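Local coordinates for uncharacterized protein (Bacteroides uniformis ATCC 8492, PDB 4Q68) that probably acts as a cell-wall amidase of the NlpC/P60 family, cleaving the bond between N-acetylmuramic acid and L-alanine in peptidoglycan, at residues 169-174 and 194-199; 175-180 and 231-236. All coordinates share one frame; numbering follows the deposited sequence. Where two conformers were deposited one is given.

Contact 1 (169-174 and 194-199); sequences PWIKDG and AFYADN
Gly174 N donates to Ala194 O across 2.9 Å in a nearly straight bond (174°), and beside it Asp173 and Phe195 bring their CA atoms to 5.0 Å. The backbone of 172-175 folds back here as a type II beta-turn. Gly174 takes its third position, with positive phi.

The carboxylate of Asp173 carries much of the contact, because its two oxygens serve both backbone polar groups of Tyr196. Tyr196 N donates to Asp173 OD1 at 2.8 Å, approaching almost in line with its C-O bond. Asp173 OD2 works through a water that donates to it at 2.7 Å. The same water donates to Tyr196 O at 2.6 Å. Asp173 OD1 also lies at the edge of the Tyr196 ring, in its plane, 3.5 Å from CD2. The carboxylate and ring planes are 61° apart.

Tyr196 has CG anti to its carbonyl carbon (chi1 -74°), which lays the ring back alongside the loop. One edge runs past Asp173 and Lys172, and the hydroxyl reaches Ile171, where Tyr196 OH donates to Ile171 O at 2.8 Å. The hydroxyl sits well above that carbonyl plane, not on a lone pair. A second, weak bond from OH to Leu168 O makes the tip of the ring bridge two carbonyls of the loop, with Ile171 O as the main partner.

The apolar part is a single loose touch: Ile171 CG2 and Ala194 CB lie 4.3 Å apart. Leu201 of strand 200-207 packs on both Ala194 and Tyr196, and Leu8 of helix 2-12 touches Asp173 and Phe195.

The contact is a beta-turn docked on the end of strand 188-197, leading the chain into the neighbouring strand 176-181 of the antiparallel sheet expected of an NlpC/P60 (papain-like) fold.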
# COMPACT_ATOMS: atom_id res chain seq x y z
N PRO A 169 0.78 -6.77 -20.08
CA PRO A 169 -0.66 -6.73 -20.32
C PRO A 169 -1.53 -7.17 -19.14
O PRO A 169 -2.72 -6.86 -19.13
CB PRO A 169 -0.84 -7.67 -21.52
CG PRO A 169 0.36 -8.53 -21.53
CD PRO A 169 1.47 -7.68 -21.01
N TRP A 170 -0.95 -7.86 -18.16
CA TRP A 170 -1.68 -8.25 -16.98
C TRP A 170 -1.64 -7.21 -15.84
O TRP A 170 -2.27 -7.41 -14.82
CB TRP A 170 -1.21 -9.62 -16.49
CG TRP A 170 0.24 -9.77 -16.25
CD1 TRP A 170 1.15 -10.31 -17.10
CD2 TRP A 170 0.96 -9.47 -15.05
NE1 TRP A 170 2.39 -10.35 -16.52
CE2 TRP A 170 2.30 -9.84 -15.26
CE3 TRP A 170 0.60 -8.93 -13.81
CZ2 TRP A 170 3.28 -9.70 -14.28
CZ3 TRP A 170 1.57 -8.79 -12.84
CH2 TRP A 170 2.90 -9.16 -13.08
N ILE A 171 -0.89 -6.12 -16.04
CA ILE A 171 -0.93 -4.98 -15.14
C ILE A 171 -1.85 -3.97 -15.81
O ILE A 171 -1.60 -3.59 -16.96
CB ILE A 171 0.46 -4.36 -14.90
CG1 ILE A 171 1.40 -5.41 -14.30
CG2 ILE A 171 0.33 -3.13 -14.01
CD1 ILE A 171 2.85 -4.99 -14.24
N LYS A 172 -2.89 -3.54 -15.10
CA LYS A 172 -3.94 -2.71 -15.67
C LYS A 172 -4.05 -1.35 -14.96
O LYS A 172 -3.73 -1.22 -13.77
CB LYS A 172 -5.26 -3.46 -15.56
CG LYS A 172 -5.21 -4.78 -16.32
CD LYS A 172 -6.51 -5.55 -16.34
CE LYS A 172 -6.30 -6.90 -17.03
NZ LYS A 172 -5.52 -6.74 -18.29
N ASP A 173 -4.54 -0.36 -15.70
CA ASP A 173 -4.90 0.92 -15.10
C ASP A 173 -5.68 0.69 -13.82
O ASP A 173 -6.62 -0.12 -13.77
CB ASP A 173 -5.80 1.72 -16.05
CG ASP A 173 -5.04 2.50 -17.09
OD1 ASP A 173 -3.86 2.84 -16.86
OD2 ASP A 173 -5.64 2.79 -18.16
N GLY A 174 -5.29 1.40 -12.77
CA GLY A 174 -5.98 1.32 -11.48
C GLY A 174 -5.48 0.26 -10.54
O GLY A 174 -5.87 0.24 -9.38
N ALA A 194 -1.32 2.22 -10.71
CA ALA A 194 -0.87 2.09 -12.08
C ALA A 194 -1.64 2.99 -13.04
O ALA A 194 -2.86 3.04 -13.00
CB ALA A 194 -1.02 0.65 -12.53
N PHE A 195 -0.91 3.64 -13.94
CA PHE A 195 -1.49 4.54 -14.93
C PHE A 195 -0.70 4.43 -16.22
O PHE A 195 0.47 4.81 -16.27
CB PHE A 195 -1.43 5.97 -14.39
CG PHE A 195 -1.82 7.06 -15.38
CD1 PHE A 195 -2.81 6.87 -16.33
CD2 PHE A 195 -1.21 8.29 -15.32
CE1 PHE A 195 -3.15 7.88 -17.22
CE2 PHE A 195 -1.58 9.31 -16.20
CZ PHE A 195 -2.54 9.10 -17.14
N TYR A 196 -1.35 3.93 -17.27
CA TYR A 196 -0.76 3.91 -18.61
C TYR A 196 -1.04 5.25 -19.29
O TYR A 196 -2.20 5.63 -19.50
CB TYR A 196 -1.31 2.78 -19.45
CG TYR A 196 -0.79 1.42 -19.06
CD1 TYR A 196 0.37 0.92 -19.61
CD2 TYR A 196 -1.46 0.64 -18.13
CE1 TYR A 196 0.85 -0.33 -19.27
CE2 TYR A 196 -0.98 -0.62 -17.77
CZ TYR A 196 0.17 -1.11 -18.35
OH TYR A 196 0.66 -2.34 -18.03
N ALA A 197 0.02 5.94 -19.66
CA ALA A 197 -0.06 7.22 -20.35
C ALA A 197 0.74 7.06 -21.62
O ALA A 197 1.95 6.85 -21.57
CB ALA A 197 0.49 8.35 -19.49
N ASP A 198 0.05 7.08 -22.77
CA ASP A 198 0.69 6.89 -24.05
C ASP A 198 1.55 5.63 -24.03
O ASP A 198 2.71 5.66 -24.44
CB ASP A 198 1.53 8.12 -24.38
CG ASP A 198 2.13 8.07 -25.78
OD1 ASP A 198 1.50 7.50 -26.70
OD2 ASP A 198 3.24 8.62 -25.95
N ASN A 199 0.94 4.56 -23.54
CA ASN A 199 1.54 3.24 -23.45
C ASN A 199 2.69 3.05 -22.46
O ASN A 199 3.09 1.91 -22.25
CB ASN A 199 1.92 2.72 -24.83
CG ASN A 199 0.73 2.62 -25.74
OD1 ASN A 199 -0.29 2.03 -25.37
ND2 ASN A 199 0.82 3.22 -26.92
O HOH W 1 -4.74 5.09 -19.29

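Contact 2 (175-180 and 231-236); sequences DIIAIT and TGIRVL
Ala178 O is gripped twice from the opposite strand. Arg234 N donates to it at 2.8 Å, in the carbonyl plane, and Ile233 CA makes a CA-H...O contact with it at 3.2 Å. Ala178 N returns an almost straight bond to Arg234 O, so the two residues form a hydrogen-bonded antiparallel pair. Ile176 and Leu236 form another. Between and beyond them, Ile177 faces Val235 and Ile179 faces Ile233 as non-hydrogen-bonded pairs. The N-to-C directions of the short strand segments differ by 152°.

Ile177, Ile179, Ile233 and Val235 share one side of the sheet. Ile233 CG1 sits between its backbone N and carbonyl carbon (chi1 60°), which puts CG2 anti to the carbonyl carbon, 3.6 Å from Ile177 CG2. Ile177 and Val235 run alongside each other in the same direction, Ile177 CD1 4.0 Å from Val235 CG2. Leu220 and Leu224 of helix 220-225 pack on this side.

The other side carries Ile176, Ala178, Thr180, Arg234 and Leu236, and helix 91-100 covers part of it. The Arg234 side chain meets the partner strand with its aliphatic stem, CG lying 4.0 Å from Thr180 CG2. Its guanidinium turns away to a salt bridge with Asp106.

At one end Thr180 OG1 and Thr231 OG1 share a hydrogen bond of 2.8 Å. At the other, Asp175 CB points toward the partner strand and OD2 comes 3.5 Å from Val235 CG1. The carboxylate pairs with Arg237 and accepts from Lys172 N.

Two antiparallel strands form a buried part of the central sheet, with helices on both sides, consistent with the papain-like fold of NlpC/P60 enzymes.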
# COMPACT_ATOMS: atom_id res chain seq x y z
N ASP A 175 -4.61 -0.64 -11.01
CA ASP A 175 -4.03 -1.61 -10.12
C ASP A 175 -3.22 -0.91 -9.03
O ASP A 175 -2.62 0.15 -9.23
CB ASP A 175 -3.13 -2.59 -10.85
CG ASP A 175 -3.89 -3.65 -11.67
OD1 ASP A 175 -5.13 -3.75 -11.51
OD2 ASP A 175 -3.22 -4.39 -12.42
N ILE A 176 -3.19 -1.55 -7.88
CA ILE A 176 -2.39 -1.08 -6.75
C ILE A 176 -1.01 -1.73 -6.84
O ILE A 176 -0.88 -2.95 -6.97
CB ILE A 176 -3.10 -1.44 -5.43
CG1 ILE A 176 -4.42 -0.69 -5.33
CG2 ILE A 176 -2.19 -1.14 -4.25
CD1 ILE A 176 -5.37 -1.25 -4.29
N ILE A 177 0.01 -0.88 -6.77
CA ILE A 177 1.39 -1.30 -6.89
C ILE A 177 2.05 -1.15 -5.52
O ILE A 177 2.02 -0.07 -4.94
CB ILE A 177 2.14 -0.42 -7.91
CG1 ILE A 177 1.44 -0.44 -9.29
CG2 ILE A 177 3.60 -0.83 -8.00
CD1 ILE A 177 1.28 -1.81 -9.92
N ALA A 178 2.64 -2.23 -5.02
CA ALA A 178 3.43 -2.23 -3.79
C ALA A 178 4.87 -2.53 -4.17
O ALA A 178 5.15 -3.56 -4.78
CB ALA A 178 2.90 -3.27 -2.81
N ILE A 179 5.77 -1.61 -3.87
CA ILE A 179 7.16 -1.74 -4.27
C ILE A 179 7.93 -2.49 -3.19
O ILE A 179 7.99 -2.07 -2.05
CB ILE A 179 7.79 -0.36 -4.53
CG1 ILE A 179 7.04 0.33 -5.68
CG2 ILE A 179 9.27 -0.51 -4.83
CD1 ILE A 179 7.55 1.70 -6.06
N THR A 180 8.49 -3.64 -3.57
CA THR A 180 9.22 -4.50 -2.67
C THR A 180 10.62 -3.93 -2.43
O THR A 180 11.16 -3.21 -3.27
CB THR A 180 9.27 -5.94 -3.21
OG1 THR A 180 9.86 -5.97 -4.51
CG2 THR A 180 7.87 -6.51 -3.34
N THR A 231 13.27 -3.65 -5.18
CA THR A 231 13.61 -4.88 -5.86
C THR A 231 12.58 -5.32 -6.90
O THR A 231 12.87 -6.19 -7.71
CB THR A 231 13.77 -6.01 -4.84
OG1 THR A 231 12.59 -6.07 -4.05
CG2 THR A 231 14.98 -5.77 -3.96
N GLY A 232 11.38 -4.75 -6.85
CA GLY A 232 10.30 -5.26 -7.69
C GLY A 232 8.98 -4.76 -7.20
O GLY A 232 8.92 -3.78 -6.44
N ILE A 233 7.91 -5.41 -7.65
CA ILE A 233 6.55 -5.01 -7.27
C ILE A 233 5.67 -6.21 -6.99
O ILE A 233 5.83 -7.27 -7.59
CB ILE A 233 5.87 -4.11 -8.35
CG1 ILE A 233 5.75 -4.81 -9.71
CG2 ILE A 233 6.62 -2.79 -8.47
CD1 ILE A 233 5.00 -4.01 -10.76
N ARG A 234 4.71 -5.99 -6.11
CA ARG A 234 3.50 -6.78 -6.03
C ARG A 234 2.38 -5.94 -6.66
O ARG A 234 2.37 -4.72 -6.53
CB ARG A 234 3.15 -7.15 -4.57
CG ARG A 234 4.22 -8.01 -3.92
CD ARG A 234 3.90 -8.42 -2.51
NE ARG A 234 2.76 -9.34 -2.47
CZ ARG A 234 2.28 -9.91 -1.37
NH1 ARG A 234 2.77 -9.63 -0.18
NH2 ARG A 234 1.28 -10.77 -1.45
N VAL A 235 1.48 -6.61 -7.36
CA VAL A 235 0.38 -5.98 -8.06
C VAL A 235 -0.92 -6.54 -7.49
O VAL A 235 -1.14 -7.76 -7.50
CB VAL A 235 0.45 -6.27 -9.58
CG1 VAL A 235 -0.72 -5.64 -10.31
CG2 VAL A 235 1.77 -5.78 -10.15
N LEU A 236 -1.75 -5.64 -6.96
CA LEU A 236 -3.02 -5.99 -6.35
C LEU A 236 -4.13 -5.30 -7.13
O LEU A 236 -3.92 -4.27 -7.76
CB LEU A 236 -3.10 -5.55 -4.89
CG LEU A 236 -2.01 -6.03 -3.92
CD1 LEU A 236 -1.75 -7.52 -4.06
CD2 LEU A 236 -0.72 -5.23 -4.06

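How the contacts relate
Strand 176-181 ties the two contacts together: it pairs with strand 188-197 on one side and strand 230-238 on the other. The centres of contacts 1 and 2 lie 13 Å apart. Ala194 N probably donates to O of Asp175, the last residue of the turn, at 2.9 Å. Trp170 reaches back to the partner strand, its CZ3 4.0 Å from Val235 CG2. Contact 2 is the more central of the two, about 8 Å from the centre of the chain against about 17 Å. Its Thr231 side chain lies about 5 Å from a bound sodium ion, while that of Tyr196 is about 10 Å from one.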